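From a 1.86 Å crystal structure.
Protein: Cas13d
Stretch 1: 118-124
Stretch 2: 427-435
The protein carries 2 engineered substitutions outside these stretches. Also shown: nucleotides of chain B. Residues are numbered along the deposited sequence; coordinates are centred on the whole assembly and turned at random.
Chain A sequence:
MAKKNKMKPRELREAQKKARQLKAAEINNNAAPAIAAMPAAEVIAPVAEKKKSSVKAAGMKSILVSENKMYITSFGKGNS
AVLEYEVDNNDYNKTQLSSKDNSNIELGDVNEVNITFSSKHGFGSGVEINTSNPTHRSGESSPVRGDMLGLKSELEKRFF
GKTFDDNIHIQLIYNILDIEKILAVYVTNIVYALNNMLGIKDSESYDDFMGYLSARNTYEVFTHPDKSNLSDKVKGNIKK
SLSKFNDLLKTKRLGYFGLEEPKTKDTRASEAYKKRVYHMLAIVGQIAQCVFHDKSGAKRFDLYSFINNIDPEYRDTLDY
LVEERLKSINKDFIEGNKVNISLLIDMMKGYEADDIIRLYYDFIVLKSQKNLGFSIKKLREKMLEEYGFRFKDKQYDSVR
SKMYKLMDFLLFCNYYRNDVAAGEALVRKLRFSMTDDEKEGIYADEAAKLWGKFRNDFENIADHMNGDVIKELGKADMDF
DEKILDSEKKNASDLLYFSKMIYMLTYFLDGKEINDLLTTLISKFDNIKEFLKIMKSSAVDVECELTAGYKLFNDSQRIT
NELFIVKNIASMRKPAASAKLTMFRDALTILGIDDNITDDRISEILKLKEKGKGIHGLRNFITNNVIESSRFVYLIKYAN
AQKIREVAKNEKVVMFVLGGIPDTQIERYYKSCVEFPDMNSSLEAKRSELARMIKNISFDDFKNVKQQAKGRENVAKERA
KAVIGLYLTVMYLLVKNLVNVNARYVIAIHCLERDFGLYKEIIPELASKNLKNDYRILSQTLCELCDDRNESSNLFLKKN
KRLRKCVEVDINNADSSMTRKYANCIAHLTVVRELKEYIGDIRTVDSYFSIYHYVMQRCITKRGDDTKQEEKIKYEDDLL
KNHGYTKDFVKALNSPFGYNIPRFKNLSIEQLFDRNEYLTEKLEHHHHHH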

# COMPACT_ATOMS: atom_id res chain seq x y z
N SER A 118 -17.30 8.64 32.29
CA SER A 118 -16.19 7.87 32.89
C SER A 118 -16.28 6.43 32.39
O SER A 118 -17.32 6.04 31.90
CB SER A 118 -16.20 7.98 34.39
OG SER A 118 -17.35 7.38 34.93
N SER A 119 -15.17 5.73 32.46
CA SER A 119 -15.11 4.31 32.06
C SER A 119 -15.79 3.45 33.13
O SER A 119 -15.68 3.78 34.28
CB SER A 119 -13.69 3.89 31.88
OG SER A 119 -13.60 2.50 31.75
N LYS A 120 -16.45 2.38 32.72
CA LYS A 120 -17.05 1.44 33.68
C LYS A 120 -16.04 0.32 33.96
O LYS A 120 -16.37 -0.56 34.73
CB LYS A 120 -18.34 0.86 33.08
CG LYS A 120 -19.54 1.77 33.19
CD LYS A 120 -20.82 1.17 32.72
CE LYS A 120 -21.97 2.14 32.86
NZ LYS A 120 -23.13 1.79 32.00
N HIS A 121 -14.87 0.36 33.32
CA HIS A 121 -13.88 -0.73 33.44
C HIS A 121 -12.54 -0.29 34.04
O HIS A 121 -11.60 -1.02 33.87
CB HIS A 121 -13.75 -1.51 32.13
CG HIS A 121 -15.05 -1.98 31.61
ND1 HIS A 121 -15.82 -2.88 32.28
CD2 HIS A 121 -15.72 -1.69 30.49
CE1 HIS A 121 -16.91 -3.11 31.61
NE2 HIS A 121 -16.87 -2.40 30.51
N GLY A 122 -12.48 0.86 34.69
CA GLY A 122 -11.24 1.23 35.40
C GLY A 122 -10.28 2.17 34.70
O GLY A 122 -9.20 2.34 35.24
N PHE A 123 -10.62 2.75 33.55
CA PHE A 123 -9.64 3.68 32.93
C PHE A 123 -9.44 4.85 33.89
O PHE A 123 -10.40 5.41 34.35
CB PHE A 123 -10.17 4.28 31.63
CG PHE A 123 -9.31 5.40 31.13
CD1 PHE A 123 -8.14 5.14 30.44
CD2 PHE A 123 -9.64 6.72 31.38
CE1 PHE A 123 -7.34 6.18 29.99
CE2 PHE A 123 -8.83 7.75 30.94
CZ PHE A 123 -7.69 7.47 30.25
N GLY A 124 -8.19 5.12 34.24
CA GLY A 124 -7.83 6.20 35.16
C GLY A 124 -8.53 6.03 36.49
O GLY A 124 -8.92 7.01 37.06
N VAL A 427 -6.56 -6.41 25.36
CA VAL A 427 -7.06 -5.32 24.48
C VAL A 427 -7.48 -4.14 25.35
O VAL A 427 -7.11 -3.04 25.04
CB VAL A 427 -8.22 -5.81 23.61
CG1 VAL A 427 -8.89 -4.67 22.89
CG2 VAL A 427 -7.77 -6.87 22.64
N ARG A 428 -8.17 -4.40 26.45
CA ARG A 428 -8.61 -3.27 27.30
C ARG A 428 -7.38 -2.51 27.81
O ARG A 428 -7.40 -1.32 27.75
CB ARG A 428 -9.46 -3.81 28.45
CG ARG A 428 -10.01 -2.75 29.38
CD ARG A 428 -11.02 -3.33 30.34
NE ARG A 428 -12.31 -3.50 29.70
CZ ARG A 428 -13.21 -4.40 30.04
NH1 ARG A 428 -13.18 -4.95 31.24
NH2 ARG A 428 -14.14 -4.73 29.18
N LYS A 429 -6.35 -3.21 28.26
CA LYS A 429 -5.16 -2.49 28.78
C LYS A 429 -4.52 -1.67 27.67
O LYS A 429 -4.11 -0.58 27.95
CB LYS A 429 -4.12 -3.46 29.33
CG LYS A 429 -4.46 -4.11 30.65
CD LYS A 429 -3.42 -5.09 31.08
CE LYS A 429 -3.79 -5.84 32.33
NZ LYS A 429 -4.19 -7.23 32.02
N LEU A 430 -4.41 -2.22 26.47
CA LEU A 430 -3.80 -1.49 25.33
C LEU A 430 -4.67 -0.28 24.98
O LEU A 430 -4.13 0.76 24.74
CB LEU A 430 -3.67 -2.46 24.16
CG LEU A 430 -2.66 -3.58 24.41
CD1 LEU A 430 -2.73 -4.64 23.33
CD2 LEU A 430 -1.26 -3.04 24.54
N ARG A 431 -5.98 -0.44 24.98
CA ARG A 431 -6.87 0.70 24.68
C ARG A 431 -6.70 1.79 25.74
O ARG A 431 -6.73 2.94 25.40
CB ARG A 431 -8.32 0.23 24.56
CG ARG A 431 -8.62 -0.49 23.26
CD ARG A 431 -10.08 -0.79 23.01
NE ARG A 431 -10.36 -1.01 21.61
CZ ARG A 431 -11.31 -1.79 21.13
NH1 ARG A 431 -11.96 -2.63 21.90
NH2 ARG A 431 -11.60 -1.75 19.85
N PHE A 432 -6.57 1.39 27.01
CA PHE A 432 -6.40 2.31 28.15
C PHE A 432 -5.04 3.02 28.12
O PHE A 432 -4.93 4.07 28.68
CB PHE A 432 -6.60 1.58 29.47
CG PHE A 432 -8.03 1.26 29.78
CD1 PHE A 432 -9.04 1.68 28.94
CD2 PHE A 432 -8.37 0.57 30.92
CE1 PHE A 432 -10.36 1.39 29.23
CE2 PHE A 432 -9.70 0.29 31.21
CZ PHE A 432 -10.68 0.70 30.36
N SER A 433 -4.05 2.41 27.48
CA SER A 433 -2.69 2.99 27.49
C SER A 433 -2.68 4.38 26.85
O SER A 433 -3.37 4.58 25.88
CB SER A 433 -1.69 2.06 26.89
OG SER A 433 -1.89 1.93 25.51
N MET A 434 -1.92 5.30 27.42
CA MET A 434 -1.92 6.69 26.91
C MET A 434 -0.62 7.02 26.16
O MET A 434 -0.57 8.05 25.56
CB MET A 434 -2.10 7.68 28.06
CG MET A 434 -3.44 7.57 28.69
SD MET A 434 -4.68 8.15 27.56
CE MET A 434 -4.28 9.89 27.49
N THR A 435 0.38 6.16 26.24
CA THR A 435 1.66 6.44 25.57
C THR A 435 2.25 5.16 24.99
O THR A 435 1.87 4.10 25.41
CB THR A 435 2.68 7.06 26.52
OG1 THR A 435 3.08 6.02 27.40
CG2 THR A 435 2.13 8.21 27.33
P U B 31 -4.05 2.95 19.60
OP1 U B 31 -2.94 3.20 20.52
OP2 U B 31 -4.00 3.00 18.12
O5' U B 31 -4.53 1.46 19.80
C5' U B 31 -4.67 0.95 21.16
C4' U B 31 -5.28 -0.41 21.07
O4' U B 31 -6.63 -0.30 20.59
C3' U B 31 -4.66 -1.42 20.09
O3' U B 31 -3.43 -1.96 20.58
C2' U B 31 -5.78 -2.44 19.97
O2' U B 31 -5.83 -3.28 21.10
C1' U B 31 -7.00 -1.53 19.97
N1 U B 31 -7.37 -1.22 18.59
C2 U B 31 -8.11 -2.16 17.93
O2 U B 31 -8.45 -3.21 18.44
N3 U B 31 -8.43 -1.82 16.65
C4 U B 31 -8.08 -0.67 15.98
O4 U B 31 -8.40 -0.52 14.80
C5 U B 31 -7.30 0.24 16.74
C6 U B 31 -6.98 -0.06 17.99
P C B 30 -5.81 6.59 16.20
OP1 C B 30 -4.52 7.01 16.68
OP2 C B 30 -5.94 5.66 15.06
O5' C B 30 -6.62 5.85 17.34
C5' C B 30 -6.61 6.34 18.68
C4' C B 30 -7.11 5.26 19.61
O4' C B 30 -8.49 4.92 19.32
C3' C B 30 -6.43 3.91 19.61
O3' C B 30 -5.17 3.98 20.25
C2' C B 30 -7.45 3.08 20.39
O2' C B 30 -7.34 3.27 21.80
C1' C B 30 -8.76 3.65 19.85
N1 C B 30 -9.36 2.82 18.80
C2 C B 30 -9.93 1.63 19.23
O2 C B 30 -9.90 1.36 20.44
N3 C B 30 -10.49 0.80 18.32
C4 C B 30 -10.57 1.17 17.04
N4 C B 30 -11.24 0.37 16.22
C5 C B 30 -10.04 2.41 16.58
C6 C B 30 -9.51 3.23 17.51

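No hydrogen bond crosses between these two stretches; the contact is built from ring faces and edges, and its charged member, Arg428, takes part as a plane. Its guanidinium lies flat on the imidazole of His121, the centres 3.7 Å apart and the planes only 10° from parallel, with Arg428 CZ 3.4 Å from His121 CG. Stacked this way, the guanidinium keeps its N-H groups pointing outward in its own plane, while the stack covers one face of the His121 ring and leaves its edge available, and NE2 of that edge is hydrogen-bonded elsewhere in the structure.

One helical turn further on, Phe432 offers the second surface. The backbone of Phe123 comes close here, Phe123 CA lying 5.9 Å from Phe432 CA, and Phe123 CB sits over the face of the Phe432 ring, 3.7 Å from the centroid and 10° off the normal, a well-centred CH-pi contact. The Phe123 ring, with chi1 at t, then turns its edge toward the same face, with centroids 5.6 Å apart and planes at 68°. Its own edge meets the end of the helix: CE1 of Phe123 is 3.5 Å from the carbonyl O of Phe432, near the ring plane, where aromatic hydrogens carry a slight positive charge. Met434 SD lies at that edge too, 4.1 Å from Phe123 CZ, extending the apolar contact past the helix. The same rule applies to the Phe432 ring, whose edge carbon CE2 is 3.5 Å from the carbonyl O of His121.

The loop is held in shape by its own hydrogen bonds. Ser119 OG accepts from His121 N at 2.9 Å and, weakly, from Phe123 N at 3.5 Å, so one hydroxyl gathers the turn that carries both aromatic residues; the same OG is 3.7 Å from Phe432 CZ. Gly122, between them, has phi 98° and psi 8°, where a CB would be jammed against the preceding carbonyl O. Glycine is thus called for by the backbone itself.

On the helical side, Ser433 leaves helical geometry, and its OG donates to Leu430 O at 2.6 Å, tying the exit back to the last turn. Arg431 leads its side-chain end away from the loop and reaches the RNA: NH2 of Arg431 donates to N3 of C30 at 3.2 Å, and NE of Arg431 makes a weak bond to O2 of C30 at 2.7 Å. Within one helix, Arg428 stacks on protein while Arg431 hydrogen-bonds to a base, and 319 Å² is buried between the stretches.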